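Local coordinates for endoglucanase E-5 (Thermobifida fusca, PDB 2CKS), which hydrolyses internal beta-1,4-glucosidic linkages in cellulose, lichenin and cereal beta-D-glucans and is represented here by its glycoside hydrolase family 5 catalytic domain, at residues 34-38 with 63-69; 83-87 with 121-126; 203-207 with 247-251; 235-241 with 271-275. All blocks are in the same frame, centred on the assembly; numbering follows the deposited sequence.

In the fold
The chain forms an eight-stranded parallel beta/alpha barrel. Interaction 1 comes first and closes the loop from the end of strand 29-32 to the end of strand 59-65. Interaction 2 follows in series and joins helix 75-90 to helix 112-126 on the outside of the barrel. Interactions 1 and 2 meet where Ile36 packs against Leu85. Interaction 3 ties strand 199-206 to helix 245-258. Interaction 4 joins the loops after strands 227-233 and 262-265. The segments of interactions 3 and 4 alternate along the chain, so the two cross, and they touch through Tyr206 and Thr236. Interaction 2 lies across the chain's centre from both.

Interaction 1: 34-38 with 63-69; sequences HGIQW and SMYIQED
Gln37 turns its CG into the crowded position between its backbone N and carbonyl carbon (chi1 84°), and its chain bends again at chi2. These turns bring the amide over one face of the Tyr65 ring. The CG of Tyr65 stands anti to its carbonyl carbon (chi1 -77°), which lays the ring beside Gly35 and Gln37. Gln37 NE2 lies 3.3 Å from Tyr65 CG. The same NE2 donates to Glu68 O at 2.9 Å, tilted out of the carbonyl plane. It also sits over the centre of the Trp38 ring, so two aromatic faces and one carbonyl surround this amide nitrogen. The other end of the amide is held by a water, which donates to Gln37 OE1 at 2.8 Å and to Tyr65 O at 3.3 Å.

Trp38 presents an edge to the face of Tyr65 in a T-shaped pair, planes 58° apart. The closest atoms are Trp38 CZ3 and Tyr65 CZ, at 3.6 Å. Glu68 OE1 lies near the indole plane, 3.5 Å from Trp38 CH2. A backbone hydrogen bond, Ile36 N to Ser63 O at 3.2 Å, anchors the inner end of the contact. Gly35 packs its CA against the Tyr65 ring.

Asp69 OD1 is a ligand of a bound zinc ion. Ser63 OG is hydrogen-bonded to Asp99 and Ser32, close to the probable nucleophile Glu231. The contact sets the short, weakly bonded helix 36-39 against the end of barrel strand 59-65. Strand 95-101 lies beside that strand, and helix 75-90 packs against Ile36 through Phe78 and Met82.

Interaction 2: 83-87 with 121-126; sequences HQLID and EIAQRH
His83 reaches from helix 75-90 into a hole formed by Glu121, Ile122, Arg125 and His126. This is a knob-into-hole contact between neighbouring outer helices of the beta/alpha barrel. The short axis segments cross at -40° and approach to 11.6 Å. His83 was modelled in two conformers, and the contacts given here belong to one of them.

At its base, His83 CB lies near Arg125 NH1. Next, CG has the same NH1 above it at 3.6 Å. The guanidinium lies flat on the imidazole, with planes 21° apart, because Arg125 bends at chi2 and chi3 and folds back over the ring. CD2 lies under both NH1 and NH2. On the other branch, His83 ND1 shares a hydrogen bond with His126 NE2 at 2.9 Å. CE1 meets the methyl Ile122 CD1 at 3.6 Å. At the tip, NE2 donates an almost straight bond to Glu121 OE1 at 2.9 Å. The oxygen lies in the ring plane of His83; the N-H meets it on the anti side, well out of the carboxylate plane. Two edge bonds and one stacked face therefore fix the rotation of the ring.

Glu121 OE1 also forms a salt bridge with Arg76. Its negative charge could favour protonation of His83, while the stacked arginine would oppose it.

His126 is gripped in turn. Ile86 CG2 covers one face, 3.8 Å from the centroid, and Arg125 CG covers the opposite face. Lys129 NZ hydrogen-bonds His126 ND1 and forms a salt bridge with Asp87 OD1. That Asp87 OD1 lies at the edge of the His126 ring, 3.5 Å from CE1.

Interaction 3: 203-207 with 247-251; sequences FHFYA and MADRY
Phe205 and Tyr251 lie face to face, their side chains running past each other in opposite directions. The planes are only 8° apart and the centroids 3.7 Å. Tyr251 CD1 sits over the centre of the Phe205 ring, and Phe205 CD1 sits over the centre of the tyrosine ring. The closest pair is Phe205 CE1 and Tyr251 CG, at 3.3 Å. Phe205 reaches this stack with CG placed between its backbone N and carbonyl carbon (chi1 68°). The tip of the phenylalanine ring lies over the CB end of Tyr251, while the phenol end lies back over Phe205 CB.

Phe203, two residues earlier, turns its ring edge to the tyrosine, with Phe203 CE2 4.3 Å from Tyr251 CE1. Ala207 extends the seam. Its CB rests 3.8 Å from Ala248 CB, and its carbonyl O lies 3.4 Å from Met247 CG.

Phe203 and Phe205 of the strand, and Ala207 just after it, face helix 245-258, as expected of the outer layer of a beta/alpha barrel. His204 and Tyr206 point the other way. His204 hydrogen-bonds Glu139, the probable proton donor, and Tyr206 hydrogen-bonds Glu231, the probable nucleophile.

The cross-contact is apolar packing and aromatic stacking. Its one phenol oxygen, Tyr251 OH, is satisfied by His210 O. The tyrosine can thus bury its ring in the hydrophobic layer without leaving its hydroxyl unbonded.

Interaction 4: 235-241 with 271-275; sequences ETYTGDG and FRSGA
Gly239 and Gly274 meet where two loops join at the C-terminal end of the barrel, the end that carries the active site in this family. Each loop holds a type I turn, Thr236 to Gly239 and Arg272 to Ala275. Gly274 N donates to Gly239 O at 3.2 Å.

Asp240 carries the next bond. Its CG is anti to the backbone N (chi1 -153°), which brings the carboxylate beside Arg272 and Ser273. Asp240 OD1 accepts from Ser273 N at 3.0 Å, from above the carboxylate plane. The carboxylate also lies across the aliphatic part of Arg272, whose NH1 forms a salt bridge with Asp270. Asp240 OD2 reaches Phe271 CE2 at 3.7 Å.

Ser273 OG donates to Gly241 O at 2.8 Å, in the carbonyl plane and on a lone pair. Ser273 is thus held at both its backbone N and its hydroxyl. Glu235 lies alongside Gly274, with Glu235 CG 3.5 Å from Ser273 OG.

The loop 235-241 is braced from within. Thr236 N and Thr236 OG1 grip Asp240 O from opposite faces of its plane. Thr238 OG1 accepts from Asp240 N at 3.2 Å in an ST turn. Gly239 has a positive phi of 84°, as suits glycine.

The first loop runs from strand 227-233 to helix 245-258, the second from strand 262-265 to helix 281-284. Glu235 is hydrogen-bonded through its backbone to Ala208, just beyond strand 199-206. Gly274 is hydrogen-bonded through its backbone to Asn266, next to the end of strand 262-265.

Interaction 1: 34-38 with 63-69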
loop_
_atom_site.group_PDB
_atom_site.type_symbol
_atom_site.label_atom_id
_atom_site.label_comp_id
_atom_site.label_asym_id
_atom_site.label_seq_id
_atom_site.Cartn_x
_atom_site.Cartn_y
_atom_site.Cartn_z
ATOM N N HIS A 34 8.591 0.587 5.397
ATOM C CA HIS A 34 8.584 1.945 5.902
ATOM C C HIS A 34 9.293 2.762 4.821
ATOM O O HIS A 34 9.629 2.245 3.752
ATOM C CB HIS A 34 9.286 2.000 7.259
ATOM C CG HIS A 34 8.901 3.175 8.110
ATOM N ND1 HIS A 34 8.781 3.082 9.481
ATOM C CD2 HIS A 34 8.631 4.466 7.799
ATOM C CE1 HIS A 34 8.449 4.262 9.974
ATOM N NE2 HIS A 34 8.350 5.118 8.974
ATOM N N GLY A 35 9.534 4.034 5.065
ATOM C CA GLY A 35 10.120 4.874 4.047
ATOM C C GLY A 35 11.511 4.385 3.716
ATOM O O GLY A 35 12.313 4.179 4.621
ATOM N N ILE A 36 11.813 4.205 2.430
ATOM C CA ILE A 36 13.123 3.675 2.044
ATOM C C ILE A 36 14.284 4.655 2.313
ATOM O O ILE A 36 15.445 4.250 2.348
ATOM C CB ILE A 36 13.128 3.143 0.579
ATOM C CG1 ILE A 36 12.992 4.267 -0.442
ATOM C CG2 ILE A 36 12.033 2.081 0.399
ATOM C CD1 ILE A 36 13.297 3.825 -1.877
ATOM N N GLN A 37 13.979 5.930 2.546
ATOM C CA GLN A 37 15.009 6.903 2.930
ATOM C C GLN A 37 15.511 6.717 4.366
ATOM O O GLN A 37 16.562 7.250 4.734
ATOM C CB GLN A 37 14.487 8.335 2.736
ATOM C CG GLN A 37 13.655 8.907 3.876
ATOM C CD GLN A 37 12.166 8.598 3.779
ATOM O OE1 GLN A 37 11.758 7.622 3.141
ATOM N NE2 GLN A 37 11.349 9.433 4.421
ATOM N N TRP A 38 14.741 5.994 5.175
ATOM C CA TRP A 38 15.096 5.737 6.568
ATOM C C TRP A 38 15.397 4.268 6.857
ATOM O O TRP A 38 16.225 3.965 7.718
ATOM C CB TRP A 38 13.964 6.170 7.491
ATOM C CG TRP A 38 13.649 7.620 7.487
ATOM C CD1 TRP A 38 14.530 8.659 7.492
ATOM C CD2 TRP A 38 12.348 8.197 7.520
ATOM N NE1 TRP A 38 13.852 9.854 7.510
ATOM C CE2 TRP A 38 12.506 9.594 7.539
ATOM C CE3 TRP A 38 11.050 7.671 7.542
ATOM C CZ2 TRP A 38 11.425 10.470 7.566
ATOM C CZ3 TRP A 38 9.974 8.544 7.562
ATOM C CH2 TRP A 38 10.172 9.926 7.576
ATOM N N SER A 63 7.313 1.843 -0.118
ATOM C CA SER A 63 6.913 3.180 0.273
ATOM C C SER A 63 8.072 4.139 0.094
ATOM O O SER A 63 9.073 4.059 0.801
ATOM C CB SER A 63 6.415 3.198 1.719
ATOM O OG SER A 63 5.215 2.444 1.832
ATOM N N MET A 64 7.930 5.028 -0.872
ATOM C CA MET A 64 8.941 6.032 -1.162
ATOM C C MET A 64 8.401 7.418 -0.838
ATOM O O MET A 64 7.608 7.981 -1.591
ATOM C CB MET A 64 9.340 5.967 -2.634
ATOM C CG MET A 64 10.464 6.940 -3.022
ATOM S SD MET A 64 10.880 6.832 -4.757
ATOM C CE MET A 64 9.461 7.682 -5.474
ATOM N N TYR A 65 8.823 7.961 0.298
ATOM C CA TYR A 65 8.528 9.341 0.640
ATOM C C TYR A 65 9.176 10.258 -0.389
ATOM O O TYR A 65 10.186 9.915 -0.994
ATOM C CB TYR A 65 9.087 9.703 2.005
ATOM C CG TYR A 65 8.333 9.208 3.212
ATOM C CD1 TYR A 65 8.266 7.857 3.515
ATOM C CD2 TYR A 65 7.725 10.104 4.081
ATOM C CE1 TYR A 65 7.616 7.403 4.642
ATOM C CE2 TYR A 65 7.063 9.658 5.217
ATOM C CZ TYR A 65 7.017 8.307 5.487
ATOM O OH TYR A 65 6.364 7.844 6.609
ATOM N N ILE A 66 8.568 11.420 -0.590
ATOM C CA ILE A 66 9.060 12.395 -1.559
ATOM C C ILE A 66 9.775 13.523 -0.819
ATOM O O ILE A 66 10.921 13.837 -1.119
ATOM C CB ILE A 66 7.890 12.928 -2.427
ATOM C CG1 ILE A 66 6.966 11.780 -2.878
ATOM C CG2 ILE A 66 8.444 13.719 -3.615
ATOM C CD1 ILE A 66 7.639 10.674 -3.624
ATOM N N GLN A 67 9.084 14.100 0.155
ATOM C CA GLN A 67 9.689 14.998 1.124
ATOM C C GLN A 67 10.277 14.150 2.264
ATOM O O GLN A 67 10.486 12.953 2.090
ATOM C CB GLN A 67 8.656 16.023 1.594
ATOM C CG GLN A 67 8.416 17.129 0.564
ATOM C CD GLN A 67 7.679 16.663 -0.688
ATOM O OE1 GLN A 67 6.603 16.071 -0.598
ATOM N NE2 GLN A 67 8.254 16.942 -1.853
ATOM N N GLU A 68 10.597 14.767 3.402
ATOM C CA GLU A 68 11.136 14.053 4.567
ATOM C C GLU A 68 12.385 13.238 4.204
ATOM O O GLU A 68 12.535 12.082 4.599
ATOM C CB GLU A 68 10.040 13.209 5.234
ATOM C CG GLU A 68 8.814 14.046 5.595
ATOM C CD GLU A 68 7.734 13.283 6.334
ATOM O OE1 GLU A 68 8.024 12.703 7.411
ATOM O OE2 GLU A 68 6.586 13.269 5.839
ATOM N N ASP A 69 13.275 13.878 3.448
ATOM C CA ASP A 69 14.566 13.314 3.033
ATOM C C ASP A 69 14.449 12.194 2.001
ATOM O O ASP A 69 15.392 11.426 1.797
ATOM C CB ASP A 69 15.381 12.852 4.250
ATOM C CG ASP A 69 15.706 13.996 5.192
ATOM O OD1 ASP A 69 15.514 13.830 6.414
ATOM O OD2 ASP A 69 16.157 15.088 4.790
HETATM O O HOH W 1 11.751 7.399 0.394
#

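Interaction 2: 83-87 with 121-126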
loop_
_atom_site.group_PDB
_atom_site.type_symbol
_atom_site.label_atom_id
_atom_site.label_comp_id
_atom_site.label_asym_id
_atom_site.label_seq_id
_atom_site.Cartn_x
_atom_site.Cartn_y
_atom_site.Cartn_z
ATOM N N HIS A 83 13.582 0.576 -8.863
ATOM C CA HIS A 83 13.709 -0.432 -9.911
ATOM C C HIS A 83 14.269 -1.725 -9.329
ATOM O O HIS A 83 13.785 -2.809 -9.624
ATOM C CB HIS A 83 14.671 0.032 -11.000
ATOM C CG HIS A 83 14.133 1.090 -11.912
ATOM N ND1 HIS A 83 12.884 1.027 -12.500
ATOM C CD2 HIS A 83 14.713 2.219 -12.383
ATOM C CE1 HIS A 83 12.718 2.080 -13.281
ATOM N NE2 HIS A 83 13.814 2.818 -13.226
ATOM N N GLN A 84 15.324 -1.605 -8.524
ATOM C CA GLN A 84 15.950 -2.765 -7.922
ATOM C C GLN A 84 14.974 -3.515 -7.027
ATOM O O GLN A 84 14.899 -4.732 -7.087
ATOM C CB GLN A 84 17.175 -2.339 -7.127
ATOM C CG GLN A 84 17.992 -3.473 -6.582
ATOM C CD GLN A 84 19.250 -2.951 -5.941
ATOM O OE1 GLN A 84 19.185 -2.135 -5.021
ATOM N NE2 GLN A 84 20.401 -3.370 -6.455
ATOM N N LEU A 85 14.199 -2.786 -6.225
ATOM C CA LEU A 85 13.265 -3.427 -5.310
ATOM C C LEU A 85 12.092 -4.066 -6.058
ATOM O O LEU A 85 11.602 -5.106 -5.661
ATOM C CB LEU A 85 12.764 -2.437 -4.263
ATOM C CG LEU A 85 13.795 -2.023 -3.198
ATOM C CD1 LEU A 85 13.299 -0.775 -2.469
ATOM C CD2 LEU A 85 14.060 -3.150 -2.227
ATOM N N ILE A 86 11.645 -3.452 -7.145
ATOM C CA ILE A 86 10.581 -4.040 -7.957
ATOM C C ILE A 86 11.044 -5.371 -8.533
ATOM O O ILE A 86 10.305 -6.347 -8.515
ATOM C CB ILE A 86 10.144 -3.077 -9.083
ATOM C CG1 ILE A 86 9.375 -1.893 -8.491
ATOM C CG2 ILE A 86 9.248 -3.787 -10.117
ATOM C CD1 ILE A 86 9.304 -0.708 -9.416
ATOM N N ASP A 87 12.265 -5.401 -9.058
ATOM C CA ASP A 87 12.837 -6.635 -9.592
ATOM C C ASP A 87 13.032 -7.686 -8.501
ATOM O O ASP A 87 12.754 -8.854 -8.718
ATOM C CB ASP A 87 14.172 -6.364 -10.292
ATOM C CG ASP A 87 14.008 -5.589 -11.581
ATOM O OD1 ASP A 87 12.869 -5.516 -12.095
ATOM O OD2 ASP A 87 14.968 -5.012 -12.152
ATOM N N GLU A 121 8.930 6.795 -15.955
ATOM C CA GLU A 121 10.093 5.914 -15.981
ATOM C C GLU A 121 9.747 4.500 -15.491
ATOM O O GLU A 121 10.136 3.500 -16.107
ATOM C CB GLU A 121 11.250 6.481 -15.163
ATOM C CG GLU A 121 12.418 5.506 -15.144
ATOM C CD GLU A 121 13.741 6.085 -14.703
ATOM O OE1 GLU A 121 14.665 5.258 -14.496
ATOM O OE2 GLU A 121 13.867 7.322 -14.562
ATOM N N ILE A 122 9.006 4.414 -14.392
ATOM C CA ILE A 122 8.662 3.125 -13.816
ATOM C C ILE A 122 7.765 2.350 -14.771
ATOM O O ILE A 122 8.006 1.183 -15.046
ATOM C CB ILE A 122 7.956 3.311 -12.458
ATOM C CG1 ILE A 122 8.893 3.956 -11.430
ATOM C CG2 ILE A 122 7.388 1.977 -11.955
ATOM C CD1 ILE A 122 10.132 3.161 -11.063
ATOM N N ALA A 123 6.728 3.000 -15.288
ATOM C CA ALA A 123 5.787 2.318 -16.176
ATOM C C ALA A 123 6.442 1.820 -17.464
ATOM O O ALA A 123 6.117 0.735 -17.937
ATOM C CB ALA A 123 4.599 3.220 -16.496
ATOM N N GLN A 124 7.347 2.610 -18.039
ATOM C CA GLN A 124 8.037 2.185 -19.261
ATOM C C GLN A 124 8.925 0.975 -18.974
ATOM O O GLN A 124 8.854 -0.032 -19.683
ATOM C CB GLN A 124 8.864 3.319 -19.876
ATOM C CG GLN A 124 9.370 3.012 -21.299
ATOM C CD GLN A 124 10.723 2.301 -21.353
ATOM O OE1 GLN A 124 11.466 2.261 -20.365
ATOM N NE2 GLN A 124 11.048 1.748 -22.520
ATOM N N ARG A 125 9.724 1.057 -17.911
ATOM C CA ARG A 125 10.662 -0.013 -17.581
ATOM C C ARG A 125 9.961 -1.326 -17.278
ATOM O O ARG A 125 10.425 -2.395 -17.684
ATOM C CB ARG A 125 11.502 0.386 -16.371
ATOM C CG ARG A 125 12.553 -0.642 -15.965
ATOM C CD ARG A 125 13.755 -0.681 -16.885
ATOM N NE ARG A 125 14.618 0.490 -16.720
ATOM C CZ ARG A 125 15.529 0.646 -15.752
ATOM N NH1 ARG A 125 15.724 -0.292 -14.821
ATOM N NH2 ARG A 125 16.249 1.760 -15.711
ATOM N N HIS A 126 8.841 -1.243 -16.576
ATOM C CA HIS A 126 8.182 -2.433 -16.030
ATOM C C HIS A 126 6.859 -2.785 -16.710
ATOM O O HIS A 126 6.110 -3.619 -16.207
ATOM C CB HIS A 126 7.990 -2.241 -14.532
ATOM C CG HIS A 126 9.276 -2.016 -13.804
ATOM N ND1 HIS A 126 10.098 -3.051 -13.414
ATOM C CD2 HIS A 126 9.914 -0.874 -13.458
ATOM C CE1 HIS A 126 11.171 -2.556 -12.825
ATOM N NE2 HIS A 126 11.087 -1.237 -12.843
#

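Interaction 3: 203-207 with 247-251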
loop_
_atom_site.group_PDB
_atom_site.type_symbol
_atom_site.label_atom_id
_atom_site.label_comp_id
_atom_site.label_asym_id
_atom_site.label_seq_id
_atom_site.Cartn_x
_atom_site.Cartn_y
_atom_site.Cartn_z
ATOM N N PHE A 203 -7.763 2.892 1.394
ATOM C CA PHE A 203 -8.231 3.161 2.741
ATOM C C PHE A 203 -7.153 2.787 3.743
ATOM O O PHE A 203 -6.519 1.741 3.627
ATOM C CB PHE A 203 -9.505 2.372 3.027
ATOM C CG PHE A 203 -10.079 2.613 4.398
ATOM C CD1 PHE A 203 -10.572 3.862 4.752
ATOM C CD2 PHE A 203 -10.132 1.592 5.329
ATOM C CE1 PHE A 203 -11.109 4.081 6.013
ATOM C CE2 PHE A 203 -10.668 1.808 6.593
ATOM C CZ PHE A 203 -11.168 3.046 6.927
ATOM N N HIS A 204 -6.940 3.670 4.708
ATOM C CA HIS A 204 -5.962 3.474 5.770
ATOM C C HIS A 204 -6.643 3.577 7.111
ATOM O O HIS A 204 -7.478 4.448 7.318
ATOM C CB HIS A 204 -4.888 4.556 5.708
ATOM C CG HIS A 204 -4.022 4.489 4.487
ATOM N ND1 HIS A 204 -2.928 5.309 4.314
ATOM C CD2 HIS A 204 -4.088 3.713 3.380
ATOM C CE1 HIS A 204 -2.357 5.034 3.155
ATOM N NE2 HIS A 204 -3.042 4.073 2.567
ATOM N N PHE A 205 -6.250 2.721 8.043
ATOM C CA PHE A 205 -6.806 2.767 9.388
ATOM C C PHE A 205 -5.784 2.272 10.405
ATOM O O PHE A 205 -4.899 1.490 10.080
ATOM C CB PHE A 205 -8.090 1.937 9.483
ATOM C CG PHE A 205 -7.873 0.447 9.353
ATOM C CD1 PHE A 205 -7.570 -0.332 10.471
ATOM C CD2 PHE A 205 -7.980 -0.185 8.119
ATOM C CE1 PHE A 205 -7.358 -1.706 10.358
ATOM C CE2 PHE A 205 -7.774 -1.566 7.999
ATOM C CZ PHE A 205 -7.459 -2.325 9.116
ATOM N N TYR A 206 -5.967 2.699 11.647
ATOM C CA TYR A 206 -5.149 2.294 12.773
ATOM C C TYR A 206 -6.144 1.887 13.858
ATOM O O TYR A 206 -6.854 2.734 14.394
ATOM C CB TYR A 206 -4.218 3.441 13.187
ATOM C CG TYR A 206 -3.094 3.588 12.195
ATOM C CD1 TYR A 206 -1.899 2.912 12.376
ATOM C CD2 TYR A 206 -3.255 4.334 11.030
ATOM C CE1 TYR A 206 -0.870 3.007 11.451
ATOM C CE2 TYR A 206 -2.234 4.424 10.087
ATOM C CZ TYR A 206 -1.041 3.756 10.308
ATOM O OH TYR A 206 -0.004 3.840 9.402
ATOM N N ALA A 207 -6.203 0.587 14.146
ATOM C CA ALA A 207 -7.327 -0.008 14.876
ATOM C C ALA A 207 -7.548 0.523 16.288
ATOM O O ALA A 207 -8.685 0.542 16.755
ATOM C CB ALA A 207 -7.198 -1.527 14.900
ATOM N N MET A 247 -10.150 -5.098 17.889
ATOM C CA MET A 247 -10.692 -4.241 16.843
ATOM C C MET A 247 -10.061 -4.599 15.503
ATOM O O MET A 247 -10.742 -4.686 14.481
ATOM C CB MET A 247 -10.437 -2.766 17.161
ATOM C CG MET A 247 -11.087 -1.814 16.175
ATOM S SD MET A 247 -12.886 -1.754 16.360
ATOM C CE MET A 247 -13.352 -1.706 14.677
ATOM N N ALA A 248 -8.748 -4.812 15.514
ATOM C CA ALA A 248 -8.021 -5.143 14.298
ATOM C C ALA A 248 -8.571 -6.414 13.663
ATOM O O ALA A 248 -8.702 -6.490 12.447
ATOM C CB ALA A 248 -6.540 -5.299 14.595
ATOM N N ASP A 249 -8.914 -7.401 14.486
ATOM C CA ASP A 249 -9.468 -8.662 13.989
ATOM C C ASP A 249 -10.833 -8.444 13.310
ATOM O O ASP A 249 -11.186 -9.169 12.386
ATOM C CB ASP A 249 -9.626 -9.678 15.134
ATOM C CG ASP A 249 -8.314 -10.317 15.563
ATOM O OD1 ASP A 249 -7.298 -10.206 14.839
ATOM O OD2 ASP A 249 -8.209 -10.967 16.629
ATOM N N ARG A 250 -11.604 -7.460 13.768
ATOM C CA ARG A 250 -12.857 -7.117 13.100
ATOM C C ARG A 250 -12.597 -6.611 11.688
ATOM O O ARG A 250 -13.292 -6.997 10.759
ATOM C CB ARG A 250 -13.655 -6.087 13.903
ATOM C CG ARG A 250 -14.096 -6.599 15.263
ATOM C CD ARG A 250 -14.733 -5.552 16.130
ATOM N NE ARG A 250 -15.952 -5.023 15.521
ATOM C CZ ARG A 250 -16.589 -3.939 15.939
ATOM N NH1 ARG A 250 -16.146 -3.243 16.986
ATOM N NH2 ARG A 250 -17.687 -3.548 15.310
ATOM N N TYR A 251 -11.587 -5.763 11.531
ATOM C CA TYR A 251 -11.176 -5.305 10.207
ATOM C C TYR A 251 -10.687 -6.477 9.348
ATOM O O TYR A 251 -11.024 -6.577 8.170
ATOM C CB TYR A 251 -10.055 -4.272 10.320
ATOM C CG TYR A 251 -10.476 -2.873 10.695
ATOM C CD1 TYR A 251 -10.945 -1.984 9.733
ATOM C CD2 TYR A 251 -10.362 -2.421 12.002
ATOM C CE1 TYR A 251 -11.291 -0.689 10.058
ATOM C CE2 TYR A 251 -10.714 -1.121 12.342
ATOM C CZ TYR A 251 -11.187 -0.264 11.364
ATOM O OH TYR A 251 -11.526 1.026 11.694
#

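Interaction 4: 235-241 with 271-275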
loop_
_atom_site.group_PDB
_atom_site.type_symbol
_atom_site.label_atom_id
_atom_site.label_comp_id
_atom_site.label_asym_id
_atom_site.label_seq_id
_atom_site.Cartn_x
_atom_site.Cartn_y
_atom_site.Cartn_z
ATOM N N GLU A 235 -2.324 -0.333 16.133
ATOM C CA GLU A 235 -2.146 0.588 17.259
ATOM C C GLU A 235 -2.820 1.926 16.950
ATOM O O GLU A 235 -3.789 1.957 16.201
ATOM C CB GLU A 235 -0.661 0.718 17.633
ATOM C CG GLU A 235 0.230 1.322 16.567
ATOM C CD GLU A 235 0.536 0.345 15.460
ATOM O OE1 GLU A 235 0.173 0.629 14.299
ATOM O OE2 GLU A 235 1.103 -0.728 15.767
ATOM N N THR A 236 -2.370 3.014 17.560
ATOM C CA THR A 236 -3.007 4.315 17.340
ATOM C C THR A 236 -2.550 4.910 16.017
ATOM O O THR A 236 -1.655 4.381 15.370
ATOM C CB THR A 236 -2.698 5.313 18.489
ATOM O OG1 THR A 236 -1.351 5.789 18.374
ATOM C CG2 THR A 236 -2.767 4.641 19.860
ATOM N N TYR A 237 -3.168 6.029 15.645
ATOM C CA TYR A 237 -2.924 6.701 14.367
ATOM C C TYR A 237 -1.492 7.201 14.136
ATOM O O TYR A 237 -1.140 7.523 13.006
ATOM C CB TYR A 237 -3.900 7.874 14.194
ATOM C CG TYR A 237 -3.637 9.033 15.130
ATOM C CD1 TYR A 237 -2.799 10.077 14.756
ATOM C CD2 TYR A 237 -4.220 9.085 16.391
ATOM C CE1 TYR A 237 -2.549 11.142 15.615
ATOM C CE2 TYR A 237 -3.974 10.152 17.261
ATOM C CZ TYR A 237 -3.138 11.174 16.863
ATOM N N THR A 238 -0.683 7.281 15.191
ATOM C CA THR A 238 0.736 7.634 15.068
ATOM C C THR A 238 1.600 6.473 14.562
ATOM O O THR A 238 2.759 6.676 14.195
ATOM C CB THR A 238 1.309 8.095 16.432
ATOM O OG1 THR A 238 1.240 7.023 17.384
ATOM C CG2 THR A 238 0.465 9.207 17.061
ATOM N N GLY A 239 1.043 5.264 14.550
ATOM C CA GLY A 239 1.808 4.059 14.283
ATOM C C GLY A 239 2.509 3.517 15.520
ATOM O O GLY A 239 3.322 2.591 15.428
ATOM N N ASP A 240 2.165 4.074 16.681
ATOM C CA ASP A 240 2.746 3.673 17.954
ATOM C C ASP A 240 1.641 3.509 19.002
ATOM O O ASP A 240 0.464 3.732 18.715
ATOM C CB ASP A 240 3.780 4.719 18.401
ATOM C CG ASP A 240 4.881 4.140 19.298
ATOM O OD1 ASP A 240 4.900 2.922 19.573
ATOM O OD2 ASP A 240 5.783 4.857 19.792
ATOM N N GLY A 241 2.019 3.092 20.204
ATOM C CA GLY A 241 1.071 2.900 21.287
ATOM C C GLY A 241 0.591 1.468 21.401
ATOM O O GLY A 241 1.090 0.560 20.719
ATOM N N PHE A 271 11.441 2.009 16.036
ATOM C CA PHE A 271 11.120 1.839 17.458
ATOM C C PHE A 271 9.626 1.696 17.762
ATOM O O PHE A 271 9.248 1.132 18.791
ATOM C CB PHE A 271 11.719 2.986 18.288
ATOM C CG PHE A 271 10.973 4.288 18.176
ATOM C CD1 PHE A 271 11.337 5.237 17.229
ATOM C CD2 PHE A 271 9.915 4.577 19.042
ATOM C CE1 PHE A 271 10.652 6.448 17.132
ATOM C CE2 PHE A 271 9.224 5.782 18.950
ATOM C CZ PHE A 271 9.588 6.718 17.997
ATOM N N ARG A 272 8.786 2.218 16.885
ATOM C CA ARG A 272 7.354 2.239 17.123
ATOM C C ARG A 272 6.756 0.839 17.094
ATOM O O ARG A 272 7.284 -0.067 16.447
ATOM C CB ARG A 272 6.669 3.129 16.099
ATOM C CG ARG A 272 7.061 4.597 16.216
ATOM C CD ARG A 272 6.438 5.458 15.137
ATOM N NE ARG A 272 6.814 6.864 15.252
ATOM C CZ ARG A 272 7.956 7.397 14.813
ATOM N NH1 ARG A 272 8.883 6.658 14.214
ATOM N NH2 ARG A 272 8.174 8.696 14.981
ATOM N N SER A 273 5.647 0.665 17.807
ATOM C CA SER A 273 5.071 -0.663 18.001
ATOM C C SER A 273 4.568 -1.293 16.697
ATOM O O SER A 273 4.501 -2.513 16.595
ATOM C CB SER A 273 3.947 -0.621 19.045
ATOM O OG SER A 273 2.875 0.170 18.600
ATOM N N GLY A 274 4.216 -0.465 15.712
ATOM C CA GLY A 274 3.715 -0.941 14.439
ATOM C C GLY A 274 4.764 -1.542 13.523
ATOM O O GLY A 274 4.436 -2.315 12.625
ATOM N N ALA A 275 6.020 -1.163 13.718
ATOM C CA ALA A 275 7.111 -1.760 12.966
ATOM C C ALA A 275 7.301 -3.158 13.506
ATOM O O ALA A 275 7.472 -3.350 14.706
ATOM C CB ALA A 275 8.384 -0.950 13.110
#